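Local coordinates for EtuB protein (Clostridium kluyveri DSM 555, PDB 3IO0) that forms, as a trimer of tandem-repeat subunits, a building block of a bacterial microcompartment shell that is probably associated with ethanol utilisation, at residues Arg38-Ile43 / Phe85-Ala90; Ala45-Pro50 / Arg74-Gly79; Thr63-Ala68 / Arg97-Ile102; Leu165-Val170 / Val200-Thr205; Val170-Tyr175 / Ile189-Ser194. All blocks are in the same frame, centred on the assembly; numbering follows the deposited sequence.

Interaction 1. Residues Arg38-Ile43 / Phe85-Ala90; sequences RSIGII and FIVLKA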
# COMPACT_ATOMS: atom_id res chain seq x y z
N ARG A 38 -7.82 -14.63 27.33
CA ARG A 38 -8.34 -14.78 25.98
C ARG A 38 -9.45 -13.82 25.65
O ARG A 38 -10.30 -14.13 24.82
CB ARG A 38 -8.86 -16.20 25.72
CG ARG A 38 -8.55 -17.21 26.79
CD ARG A 38 -9.79 -17.58 27.56
NE ARG A 38 -10.19 -18.97 27.30
CZ ARG A 38 -10.97 -19.69 28.11
NH1 ARG A 38 -11.45 -19.17 29.24
NH2 ARG A 38 -11.27 -20.94 27.80
N SER A 39 -9.48 -12.66 26.29
CA SER A 39 -10.44 -11.67 25.87
C SER A 39 -9.74 -10.46 25.28
O SER A 39 -8.66 -10.08 25.71
CB SER A 39 -11.42 -11.32 26.98
OG SER A 39 -10.74 -10.81 28.10
N ILE A 40 -10.39 -9.87 24.29
CA ILE A 40 -9.76 -8.99 23.33
C ILE A 40 -10.51 -7.67 23.25
O ILE A 40 -11.74 -7.63 23.32
CB ILE A 40 -9.63 -9.76 21.95
CG1 ILE A 40 -8.31 -10.52 21.89
CG2 ILE A 40 -9.72 -8.89 20.72
CD1 ILE A 40 -7.24 -9.93 22.77
N GLY A 41 -9.75 -6.59 23.14
CA GLY A 41 -10.31 -5.28 22.85
C GLY A 41 -9.67 -4.76 21.58
O GLY A 41 -8.45 -4.82 21.42
N ILE A 42 -10.49 -4.26 20.66
CA ILE A 42 -9.99 -3.83 19.36
C ILE A 42 -10.29 -2.36 19.09
O ILE A 42 -11.41 -1.89 19.31
CB ILE A 42 -10.60 -4.68 18.22
CG1 ILE A 42 -10.20 -6.15 18.38
CG2 ILE A 42 -10.18 -4.13 16.84
CD1 ILE A 42 -11.10 -7.13 17.66
N ILE A 43 -9.28 -1.64 18.62
CA ILE A 43 -9.49 -0.33 18.00
C ILE A 43 -9.00 -0.47 16.58
O ILE A 43 -7.84 -0.80 16.35
CB ILE A 43 -8.74 0.81 18.74
CG1 ILE A 43 -9.11 0.86 20.22
CG2 ILE A 43 -9.06 2.15 18.10
CD1 ILE A 43 -10.56 1.23 20.49
N PHE A 85 -4.68 -0.70 13.55
CA PHE A 85 -5.25 -1.92 14.11
C PHE A 85 -4.59 -2.28 15.43
O PHE A 85 -3.45 -2.77 15.46
CB PHE A 85 -5.15 -3.07 13.11
CG PHE A 85 -5.68 -4.38 13.62
CD1 PHE A 85 -7.04 -4.55 13.86
CD2 PHE A 85 -4.83 -5.46 13.81
CE1 PHE A 85 -7.55 -5.78 14.32
CE2 PHE A 85 -5.31 -6.68 14.27
CZ PHE A 85 -6.68 -6.84 14.52
N ILE A 86 -5.31 -2.03 16.52
CA ILE A 86 -4.80 -2.21 17.87
C ILE A 86 -5.62 -3.26 18.58
O ILE A 86 -6.86 -3.18 18.60
CB ILE A 86 -4.86 -0.89 18.66
CG1 ILE A 86 -3.93 0.14 18.03
CG2 ILE A 86 -4.49 -1.12 20.11
CD1 ILE A 86 -4.20 1.56 18.46
N VAL A 87 -4.94 -4.27 19.12
CA VAL A 87 -5.60 -5.31 19.91
C VAL A 87 -5.01 -5.32 21.31
O VAL A 87 -3.81 -5.49 21.49
CB VAL A 87 -5.52 -6.71 19.25
CG1 VAL A 87 -6.16 -7.76 20.13
CG2 VAL A 87 -6.22 -6.71 17.92
N LEU A 88 -5.89 -5.13 22.30
CA LEU A 88 -5.54 -5.20 23.70
C LEU A 88 -6.04 -6.52 24.27
O LEU A 88 -7.14 -6.97 23.91
CB LEU A 88 -6.19 -4.05 24.46
CG LEU A 88 -5.93 -2.63 23.97
CD1 LEU A 88 -6.71 -1.63 24.81
CD2 LEU A 88 -4.45 -2.33 24.01
N LYS A 89 -5.26 -7.14 25.16
CA LYS A 89 -5.65 -8.39 25.80
C LYS A 89 -5.87 -8.24 27.31
O LYS A 89 -5.21 -7.43 27.98
CB LYS A 89 -4.63 -9.49 25.51
CG LYS A 89 -3.22 -9.23 26.00
CD LYS A 89 -2.32 -10.44 25.74
CE LYS A 89 -0.90 -10.21 26.21
NZ LYS A 89 0.01 -11.16 25.54
N ALA A 90 -6.80 -9.04 27.83
CA ALA A 90 -7.19 -9.00 29.24
C ALA A 90 -7.70 -10.35 29.67
O ALA A 90 -8.23 -11.10 28.85
CB ALA A 90 -8.26 -7.94 29.47
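Ser39 meets Ala90 through a carbonyl that receives two donors: Ala90 O takes the backbone Ser39 N at 3.2 Å and the hydroxyl Ser39 OG at 2.6 Å. The C=O···N angle of 169° puts the amide nearly in line with the carbonyl, whereas OG stands above the carbonyl plane. A Ser39 chi1 of 59°, with OG between the backbone N and the carbonyl carbon, brings the hydroxyl there. The return bond from Ala90 N to Ser39 O makes this an antiparallel hydrogen-bonded pair. Gly41 with Leu88 and Ile43 with Ile86 repeat the pattern; Gly41 N reaches Leu88 O at 2.7 Å. The strand axes run at 155° to one another.

On the face carrying Ile40, Ile42, Val87 and Lys89, the two methyls of Val87 divide the work. CG1 faces Ile40 CD1 at 3.6 Å, and CG2 lies beside Ile42 CG1 at 4.0 Å, the Ile42 and Val87 side chains pointing the same way. Ile42 CG2 meets the Phe85 ring obliquely at CE1.

Beyond this shell, Met158 and Ala154 of the second subunit pack on Ile42 and Phe85. The other face, with Ser39, Ile43, Ile86 and Leu88, is backed by helices 50-61 and 93-111, while strands 15-20 and 66-71 flank the pair within the antiparallel sheet of this BMC domain.

Interaction 2. Residues Ala45-Pro50 / Arg74-Gly79; sequences ARVGAP and RDTKGG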
# COMPACT_ATOMS: atom_id res chain seq x y z
N ALA A 45 -9.33 1.36 12.56
CA ALA A 45 -9.76 2.55 11.82
C ALA A 45 -9.20 2.64 10.41
O ALA A 45 -8.12 2.10 10.11
CB ALA A 45 -9.42 3.81 12.57
N ARG A 46 -9.93 3.35 9.55
CA ARG A 46 -9.51 3.54 8.18
C ARG A 46 -8.52 4.69 8.10
O ARG A 46 -7.56 4.62 7.34
CB ARG A 46 -10.70 3.82 7.27
CG ARG A 46 -11.78 2.73 7.26
CD ARG A 46 -11.30 1.42 6.65
NE ARG A 46 -10.65 1.61 5.35
CZ ARG A 46 -11.27 1.93 4.22
NH1 ARG A 46 -12.59 2.11 4.20
NH2 ARG A 46 -10.57 2.08 3.11
N VAL A 47 -8.75 5.73 8.89
CA VAL A 47 -7.92 6.95 8.78
C VAL A 47 -7.13 7.29 10.04
O VAL A 47 -7.70 7.56 11.10
CB VAL A 47 -8.75 8.18 8.28
CG1 VAL A 47 -7.89 9.45 8.26
CG2 VAL A 47 -9.35 7.91 6.90
N GLY A 48 -5.80 7.27 9.90
CA GLY A 48 -4.89 7.70 10.96
C GLY A 48 -4.36 6.54 11.77
O GLY A 48 -4.80 5.40 11.59
N ALA A 49 -3.41 6.83 12.66
CA ALA A 49 -2.83 5.82 13.54
C ALA A 49 -2.28 6.41 14.83
O ALA A 49 -2.60 5.90 15.91
CB ALA A 49 -1.76 5.01 12.81
N PRO A 50 -1.44 7.48 14.74
CA PRO A 50 -0.97 8.09 16.00
C PRO A 50 -2.11 8.59 16.90
O PRO A 50 -2.05 8.40 18.12
CB PRO A 50 -0.07 9.25 15.53
CG PRO A 50 0.34 8.86 14.15
CD PRO A 50 -0.86 8.16 13.57
N ARG A 74 -1.85 1.74 5.86
CA ARG A 74 -1.91 1.66 4.39
C ARG A 74 -3.30 1.73 3.90
O ARG A 74 -3.77 0.88 3.15
CB ARG A 74 -0.96 0.78 3.60
CG ARG A 74 -0.61 1.56 2.26
CD ARG A 74 -0.15 3.04 2.54
NE ARG A 74 -0.20 4.00 1.41
CZ ARG A 74 -1.00 5.07 1.35
NH1 ARG A 74 -1.86 5.34 2.33
NH2 ARG A 74 -0.98 5.88 0.30
N ASP A 75 -3.92 2.80 4.36
CA ASP A 75 -5.30 3.05 4.16
C ASP A 75 -5.41 4.55 3.93
O ASP A 75 -4.63 5.10 3.13
CB ASP A 75 -6.06 2.64 5.41
CG ASP A 75 -7.48 2.28 5.12
OD1 ASP A 75 -8.05 2.82 4.14
OD2 ASP A 75 -8.04 1.46 5.86
N THR A 76 -6.39 5.18 4.57
CA THR A 76 -6.35 6.59 4.92
C THR A 76 -6.74 7.64 3.90
O THR A 76 -6.29 8.75 4.05
CB THR A 76 -4.93 6.99 5.39
OG1 THR A 76 -5.01 8.05 6.35
CG2 THR A 76 -4.09 7.47 4.23
N LYS A 77 -7.57 7.40 2.90
CA LYS A 77 -8.38 6.26 2.69
C LYS A 77 -8.71 6.40 1.20
O LYS A 77 -9.83 6.77 0.86
CB LYS A 77 -9.63 6.44 3.54
CG LYS A 77 -10.63 5.34 3.50
CD LYS A 77 -12.04 5.91 3.32
CE LYS A 77 -12.75 6.22 4.63
NZ LYS A 77 -14.24 6.33 4.41
N GLY A 78 -7.73 6.30 0.29
CA GLY A 78 -6.30 6.57 0.53
C GLY A 78 -5.90 7.76 -0.34
O GLY A 78 -6.77 8.34 -0.93
N GLY A 79 -4.64 8.17 -0.42
CA GLY A 79 -3.54 7.80 0.51
C GLY A 79 -3.70 8.85 1.57
O GLY A 79 -4.84 9.21 1.82
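At Val47 and Thr76 the CA atoms of two irregular loops come closest, 4.2 Å apart. These loops belong to the first BMC domain: residues 45-50 lead from strand 39-45 to helix 50-61, whereas the loop of residues 74-79 lies between strands 66-71 and 84-90.

The polar core is a side-on, two-nitrogen salt bridge. Arg46 NE reaches Asp75 OD2 at 2.7 Å, and Arg46 NH2 reaches Asp75 OD1 at 2.8 Å, each oxygen using its syn lone pair. The first bond lies in the guanidinium plane; the second is tilted from it, in keeping with the 36° between the guanidinium and carboxylate planes. Bends at chi2 and chi3 of Arg46 fold its chain back, and Asp75 CG, anti to the backbone N, extends to meet it. Lys77 CG lies over one guanidinium face, away from its centre, 3.3 Å from Arg46 NH2. The Lys77 ammonium goes on to a salt bridge with Asp14, which probably offsets its nearness to Arg46.

Other subunits add further bonds. In the second subunit, Asn187 donates to Asp75 OD2 and to Ala45 O, and the carbonyl of Ala119 accepts from Arg46 NH1. Arg74 O accepts from Arg74 NH2 of the second subunit while its own NH2 donates to Arg74 O of the third, consistent with the loop lying close to the threefold axis of the trimer.

Beside the salt bridge the two methyls of Val47 part: CG1 lies near the hydroxyl Thr76 OG1, which bonds to His82 O, and CG2 rests 3.7 Å from Lys77 CB.

Interaction 3. Residues Thr63-Ala68 / Arg97-Ile102; sequences TNTEVA and RRAVEI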
# COMPACT_ATOMS: atom_id res chain seq x y z
N THR A 63 -6.48 1.03 32.75
CA THR A 63 -7.12 -0.29 32.85
C THR A 63 -6.14 -1.44 33.06
O THR A 63 -4.91 -1.29 32.92
CB THR A 63 -7.89 -0.63 31.58
OG1 THR A 63 -6.99 -0.57 30.46
CG2 THR A 63 -9.07 0.34 31.36
N ASN A 64 -6.71 -2.60 33.39
CA ASN A 64 -5.90 -3.79 33.54
C ASN A 64 -5.75 -4.52 32.21
O ASN A 64 -6.16 -5.68 32.07
CB ASN A 64 -6.51 -4.70 34.61
CG ASN A 64 -5.56 -5.82 35.02
OD1 ASN A 64 -4.40 -5.86 34.61
ND2 ASN A 64 -6.06 -6.73 35.83
N THR A 65 -5.15 -3.84 31.24
CA THR A 65 -4.98 -4.44 29.91
C THR A 65 -3.52 -4.50 29.44
O THR A 65 -2.62 -3.87 30.01
CB THR A 65 -5.84 -3.72 28.89
OG1 THR A 65 -5.67 -2.31 29.05
CG2 THR A 65 -7.30 -4.06 29.09
N GLU A 66 -3.27 -5.29 28.40
CA GLU A 66 -1.95 -5.37 27.80
C GLU A 66 -2.10 -5.31 26.28
O GLU A 66 -3.21 -5.39 25.75
CB GLU A 66 -1.24 -6.64 28.23
CG GLU A 66 -0.85 -6.69 29.69
CD GLU A 66 0.06 -7.87 30.00
OE1 GLU A 66 -0.21 -8.99 29.48
OE2 GLU A 66 1.04 -7.69 30.76
N VAL A 67 -0.98 -5.15 25.58
CA VAL A 67 -1.02 -4.94 24.15
C VAL A 67 -0.71 -6.25 23.43
O VAL A 67 0.38 -6.80 23.55
CB VAL A 67 -0.05 -3.83 23.73
CG1 VAL A 67 0.12 -3.78 22.22
CG2 VAL A 67 -0.52 -2.47 24.27
N ALA A 68 -1.69 -6.75 22.69
CA ALA A 68 -1.52 -7.97 21.92
C ALA A 68 -0.84 -7.65 20.60
O ALA A 68 0.16 -8.27 20.24
CB ALA A 68 -2.85 -8.65 21.69
N ARG A 97 -13.26 -4.24 27.51
CA ARG A 97 -14.35 -3.36 27.09
C ARG A 97 -14.13 -1.94 27.62
O ARG A 97 -14.25 -0.96 26.89
CB ARG A 97 -15.71 -3.91 27.53
CG ARG A 97 -16.90 -3.05 27.09
CD ARG A 97 -18.23 -3.79 27.10
NE ARG A 97 -19.15 -3.14 26.17
CZ ARG A 97 -19.70 -3.73 25.10
NH1 ARG A 97 -19.45 -5.00 24.83
NH2 ARG A 97 -20.50 -3.04 24.30
N ARG A 98 -13.79 -1.86 28.89
CA ARG A 98 -13.55 -0.60 29.58
C ARG A 98 -12.45 0.22 28.87
O ARG A 98 -12.63 1.42 28.63
CB ARG A 98 -13.18 -0.92 31.02
CG ARG A 98 -13.10 0.26 31.94
CD ARG A 98 -12.63 -0.20 33.33
NE ARG A 98 -13.73 -0.27 34.29
CZ ARG A 98 -14.38 0.81 34.73
NH1 ARG A 98 -14.06 2.03 34.29
NH2 ARG A 98 -15.38 0.68 35.60
N ALA A 99 -11.35 -0.45 28.51
CA ALA A 99 -10.25 0.16 27.75
C ALA A 99 -10.68 0.67 26.37
O ALA A 99 -10.38 1.80 26.00
CB ALA A 99 -9.11 -0.84 27.60
N VAL A 100 -11.39 -0.18 25.62
CA VAL A 100 -11.97 0.21 24.33
C VAL A 100 -12.88 1.44 24.46
O VAL A 100 -12.85 2.33 23.60
CB VAL A 100 -12.76 -0.95 23.69
CG1 VAL A 100 -13.41 -0.52 22.39
CG2 VAL A 100 -11.86 -2.14 23.46
N GLU A 101 -13.66 1.49 25.54
CA GLU A 101 -14.56 2.61 25.83
C GLU A 101 -13.80 3.92 26.01
O GLU A 101 -14.22 4.97 25.48
CB GLU A 101 -15.45 2.32 27.05
CG GLU A 101 -16.79 1.62 26.74
CD GLU A 101 -17.69 2.39 25.72
OE1 GLU A 101 -17.28 3.45 25.16
OE2 GLU A 101 -18.83 1.91 25.47
N ILE A 102 -12.67 3.86 26.72
CA ILE A 102 -11.77 5.00 26.90
C ILE A 102 -11.18 5.44 25.57
O ILE A 102 -11.21 6.63 25.24
CB ILE A 102 -10.60 4.68 27.87
CG1 ILE A 102 -11.11 4.41 29.28
CG2 ILE A 102 -9.60 5.83 27.90
CD1 ILE A 102 -10.06 3.84 30.19
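Thr63 OG1 is gripped by two hydrogen bonds while it lies against the helix methyl Ala99 CB. It accepts from Thr65 OG1 at 2.6 Å and is also bonded to the backbone carbonyl of Ala59, in the last turn of helix 50-61. The hydroxyl can therefore sit 3.6 Å from Ala99 CB with its polar needs met on its own side of the contact. Both threonine hydroxyls adopt the crowded position between the backbone N and the carbonyl carbon, with chi1 of 57° for Thr63 and 47° for Thr65. In each, this setting places CG2 anti to the carbonyl carbon.

Across the contact the interaction is apolar and small, burying 159 Å² in total. Thr63 does most of the touching. Its CG2 lies 3.7 Å from Ala99 N, with Arg98 CG 4.1 Å away. The same methyl meets Ile102 CD1 at 3.8 Å, so it touches Arg98, Ala99 and Ile102, on one side of the helix. Thr65 adds a second methyl: its CG2 faces Ala99 CB at 4.0 Å. Asn64, between the threonines, is the centre of an inverse gamma turn, which brings Thr63 and Thr65 round to the same small alanine.

Within the first BMC domain, the contact thus joins the connection between helix 50-61 and strand 66-71 to helix 93-111. Ala99 also touches Leu88 of strand 84-90, Val100 packs on Val8 and Val19 of strands 7-11 and 15-20, and Val67 of strand 66-71 meets helix 132-138.

Interaction 4. Residues Leu165-Val170 / Val200-Thr205; sequences LKTADV and VLQSLT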
# COMPACT_ATOMS: atom_id res chain seq x y z
N LEU A 165 14.11 18.48 15.61
CA LEU A 165 15.34 18.04 16.27
C LEU A 165 16.30 19.20 16.52
O LEU A 165 17.06 19.20 17.51
CB LEU A 165 16.02 16.98 15.42
CG LEU A 165 15.30 15.65 15.23
CD1 LEU A 165 15.90 14.89 14.07
CD2 LEU A 165 15.39 14.82 16.49
N LYS A 166 16.26 20.17 15.61
CA LYS A 166 17.05 21.39 15.71
C LYS A 166 16.56 22.25 16.88
O LYS A 166 17.36 22.82 17.61
CB LYS A 166 16.96 22.19 14.41
CG LYS A 166 17.90 21.73 13.28
CD LYS A 166 17.32 22.20 11.94
CE LYS A 166 18.36 22.82 10.98
NZ LYS A 166 18.88 21.86 10.00
N THR A 167 15.24 22.31 17.05
CA THR A 167 14.57 23.20 18.00
C THR A 167 14.93 23.02 19.48
O THR A 167 15.00 24.01 20.21
CB THR A 167 13.05 23.10 17.85
OG1 THR A 167 12.66 23.81 16.67
CG2 THR A 167 12.31 23.69 19.05
N ALA A 168 15.14 21.79 19.92
CA ALA A 168 15.33 21.55 21.35
C ALA A 168 16.16 20.31 21.60
O ALA A 168 16.57 19.61 20.66
CB ALA A 168 13.99 21.45 22.05
N ASP A 169 16.42 20.03 22.87
CA ASP A 169 17.25 18.89 23.22
C ASP A 169 16.39 17.65 23.46
O ASP A 169 15.92 17.40 24.58
CB ASP A 169 18.15 19.21 24.42
CG ASP A 169 19.07 18.04 24.80
OD1 ASP A 169 19.50 17.29 23.89
OD2 ASP A 169 19.37 17.87 26.01
N VAL A 170 16.17 16.88 22.39
CA VAL A 170 15.31 15.70 22.45
C VAL A 170 16.01 14.48 21.84
O VAL A 170 16.86 14.63 20.96
CB VAL A 170 13.96 15.94 21.72
CG1 VAL A 170 13.08 16.90 22.51
CG2 VAL A 170 14.18 16.46 20.30
N VAL A 200 10.22 18.48 24.52
CA VAL A 200 9.38 17.79 23.56
C VAL A 200 8.29 18.71 22.99
O VAL A 200 8.10 18.78 21.78
CB VAL A 200 8.78 16.49 24.17
CG1 VAL A 200 7.79 15.84 23.22
CG2 VAL A 200 9.89 15.49 24.51
N LEU A 201 7.61 19.44 23.87
CA LEU A 201 6.57 20.38 23.44
C LEU A 201 7.11 21.49 22.53
O LEU A 201 6.47 21.86 21.54
CB LEU A 201 5.83 20.96 24.64
CG LEU A 201 4.77 20.01 25.21
CD1 LEU A 201 4.46 20.32 26.67
CD2 LEU A 201 3.51 20.01 24.35
N GLN A 202 8.29 22.00 22.86
CA GLN A 202 8.92 23.06 22.08
C GLN A 202 9.23 22.58 20.64
O GLN A 202 8.97 23.31 19.66
CB GLN A 202 10.18 23.51 22.80
CG GLN A 202 10.61 24.96 22.57
CD GLN A 202 12.02 25.21 23.12
OE1 GLN A 202 12.82 25.89 22.49
NE2 GLN A 202 12.33 24.62 24.28
N SER A 203 9.76 21.34 20.54
CA SER A 203 10.04 20.68 19.26
C SER A 203 8.78 20.43 18.44
O SER A 203 8.70 20.81 17.27
CB SER A 203 10.73 19.34 19.48
OG SER A 203 12.08 19.51 19.84
N LEU A 204 7.80 19.79 19.06
CA LEU A 204 6.53 19.51 18.42
C LEU A 204 5.91 20.76 17.80
O LEU A 204 5.36 20.70 16.69
CB LEU A 204 5.58 18.89 19.43
CG LEU A 204 5.37 17.37 19.49
CD1 LEU A 204 6.30 16.57 18.61
CD2 LEU A 204 5.43 16.88 20.93
N THR A 205 6.01 21.88 18.50
CA THR A 205 5.31 23.09 18.09
C THR A 205 5.98 23.76 16.91
O THR A 205 5.30 24.23 15.99
CB THR A 205 5.17 24.11 19.23
OG1 THR A 205 4.79 23.43 20.42
CG2 THR A 205 4.09 25.14 18.89
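Val170 meets Val200 and Ser203 through its two methyl branches. From CB, CG1 extends anti to the carbonyl carbon (chi1 -71°) and reaches the helix backbone at Val200 N, 3.8 Å away, with Val200 CG2 at 4.0 Å. The second branch, CG2, turns to Ser203 OG at 3.7 Å. Ala168 approaches that same oxygen, its CB lying 3.5 Å from Ser203 OG.

The serine hydroxyl is thus flanked by methyls, but its hydrogen bond runs to Ala164 O of helix 154-167. It therefore ties helix 197-217 to the other helix immediately beside the apolar contact. Thr167 extends the contact along the helix: its CG2, anti to the backbone N, rests 3.4 Å from Gln202 O, and its hydroxyl bonds to Thr163 O within its own helix. The aliphatic CG of Gln202 lies 4.1 Å from Thr167 CG2.

The segments join the C-terminal part of helix 154-167, and the loop after it, to the second turn of helix 197-217. Both helices lie against the sheet of the second BMC domain, where Leu165, Val170 and Val200 all touch Ile193 of strand 189-195.

Interaction 5. Residues Val170-Tyr175 / Ile189-Ser194; sequences VKLITY and ILITIS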
# COMPACT_ATOMS: atom_id res chain seq x y z
N VAL A 170 16.17 16.88 22.39
CA VAL A 170 15.31 15.70 22.45
C VAL A 170 16.01 14.48 21.84
O VAL A 170 16.86 14.63 20.96
CB VAL A 170 13.96 15.94 21.72
CG1 VAL A 170 13.08 16.90 22.51
CG2 VAL A 170 14.18 16.46 20.30
N LYS A 171 15.66 13.29 22.32
CA LYS A 171 16.16 12.04 21.74
C LYS A 171 15.34 11.67 20.50
O LYS A 171 14.11 11.85 20.48
CB LYS A 171 16.07 10.89 22.75
CG LYS A 171 16.77 11.11 24.06
CD LYS A 171 16.74 9.81 24.86
CE LYS A 171 17.75 9.78 26.02
NZ LYS A 171 17.24 10.50 27.23
N LEU A 172 16.03 11.17 19.47
CA LEU A 172 15.38 10.63 18.28
C LEU A 172 15.12 9.17 18.53
O LEU A 172 16.05 8.38 18.64
CB LEU A 172 16.29 10.76 17.06
CG LEU A 172 15.72 10.83 15.63
CD1 LEU A 172 16.57 9.98 14.70
CD2 LEU A 172 14.26 10.42 15.53
N ILE A 173 13.85 8.78 18.62
CA ILE A 173 13.52 7.41 18.96
C ILE A 173 13.22 6.58 17.72
O ILE A 173 13.67 5.44 17.62
CB ILE A 173 12.38 7.34 20.01
CG1 ILE A 173 12.73 8.19 21.23
CG2 ILE A 173 12.08 5.91 20.44
CD1 ILE A 173 13.98 7.75 21.95
N THR A 174 12.51 7.17 16.77
CA THR A 174 12.14 6.47 15.54
C THR A 174 12.33 7.36 14.31
O THR A 174 11.85 8.49 14.29
CB THR A 174 10.65 6.03 15.59
OG1 THR A 174 10.49 5.01 16.58
CG2 THR A 174 10.17 5.53 14.23
N TYR A 175 13.02 6.85 13.30
CA TYR A 175 13.00 7.49 11.98
C TYR A 175 12.33 6.57 10.99
O TYR A 175 12.77 5.44 10.79
CB TYR A 175 14.41 7.87 11.51
CG TYR A 175 14.46 8.28 10.06
CD1 TYR A 175 14.28 9.61 9.68
CD2 TYR A 175 14.69 7.35 9.07
CE1 TYR A 175 14.32 10.00 8.34
CE2 TYR A 175 14.74 7.71 7.73
CZ TYR A 175 14.56 9.04 7.37
OH TYR A 175 14.61 9.38 6.03
N ILE A 189 7.40 11.12 5.92
CA ILE A 189 8.53 10.96 6.84
C ILE A 189 7.98 11.06 8.27
O ILE A 189 7.31 12.03 8.61
CB ILE A 189 9.66 11.99 6.61
CG1 ILE A 189 10.40 11.69 5.31
CG2 ILE A 189 10.62 12.03 7.79
CD1 ILE A 189 11.29 10.48 5.37
N LEU A 190 8.23 10.03 9.07
CA LEU A 190 7.80 10.01 10.47
C LEU A 190 8.98 10.08 11.42
O LEU A 190 10.03 9.47 11.19
CB LEU A 190 6.96 8.77 10.77
CG LEU A 190 6.46 8.57 12.20
CD1 LEU A 190 4.97 8.21 12.23
CD2 LEU A 190 7.29 7.54 12.93
N ILE A 191 8.81 10.83 12.50
CA ILE A 191 9.83 10.97 13.52
C ILE A 191 9.16 10.76 14.87
O ILE A 191 8.00 11.10 15.07
CB ILE A 191 10.61 12.33 13.37
CG1 ILE A 191 11.80 12.09 12.48
CG2 ILE A 191 11.13 12.92 14.66
CD1 ILE A 191 12.43 10.77 12.70
N THR A 192 9.91 10.15 15.78
CA THR A 192 9.41 9.87 17.10
C THR A 192 10.42 10.38 18.09
O THR A 192 11.63 10.14 17.94
CB THR A 192 9.11 8.39 17.23
OG1 THR A 192 7.70 8.22 17.19
CG2 THR A 192 9.65 7.81 18.50
N ILE A 193 9.94 11.09 19.10
CA ILE A 193 10.81 11.91 19.94
C ILE A 193 10.52 11.75 21.44
O ILE A 193 9.36 11.61 21.83
CB ILE A 193 10.80 13.37 19.39
CG1 ILE A 193 12.16 13.63 18.77
CG2 ILE A 193 10.39 14.44 20.41
CD1 ILE A 193 12.11 14.62 17.64
N SER A 194 11.58 11.71 22.25
CA SER A 194 11.44 11.63 23.71
C SER A 194 12.35 12.63 24.43
O SER A 194 13.34 13.10 23.86
CB SER A 194 11.70 10.20 24.22
OG SER A 194 11.39 10.05 25.59
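Tyr175 CG stands anti to the backbone N (chi1 169°), and chi2 of -72° turns Ile189 CD1 to the hydroxyl end of the ring, where the methyl approaches obliquely, 3.6 Å from Tyr175 OH. On the other face of the strand pair, Thr174 CG2 and Leu190 CG are each anti to their own backbone N, and Thr174 CG2 meets Leu190 CD2 at 3.7 Å.

The strands are antiparallel, 148° apart, and a classic beta bulge interrupts them. Ile173 N bonds to Thr192 O at 2.7 Å, while Thr174 N adds a weak bond of 3.3 Å to the same carbonyl. The register shifts by one residue: Leu172 pairs with Ile193, but Thr174 pairs with Thr192. Before the bulge, Lys171 N and Ser194 O are bonded at 2.8 Å. Ile173, within the bulge, sets its CG1 against Ser194 CB at 3.7 Å.

Helix 154-167 covers the face of Leu172, Ile191 and Ile193 through Leu165 and Ala161. The Tyr175 ring stacks with His30 of the third subunit, placing strand 171-176, outermost in this chain's second BMC sheet, at the trimer interface.

The face under the helix is hydrocarbon apart from the Tyr175 hydroxyl, whereas Thr174, Thr192 and Ser194 mix hydroxyls with Ile173 and Leu190 on the other, where Ser194 OG bonds to Ala145 O. Backbone bonds and side-chain packing both join the strands; at the bulge one carbonyl serves two amides, one weakly.

Overall arrangement
Interactions 1, 2 and 3 belong to the first BMC domain, and interactions 4 and 5 come later, in the second. Interactions 1 and 3 have centres about 7 Å apart and share one sheet through neighbouring strands 84-90 and 66-71; their segments alternate in sequence. Interaction 2 adjoins interaction 1 in sequence, its centre about 19 Å away. Interactions 4 and 5, centres about 10 Å apart, share Val170; the paired 170-175 and 189-194 separate the helical segments along the chain. Interactions 1 and 4, centres about 33 Å apart, lie on opposite sides of the chain's centre. Both sheets have strand order 1-2-3-5-4, as expected of the tandem BMC repeat, and interactions 1, 2, 4 and 5 reach other subunits.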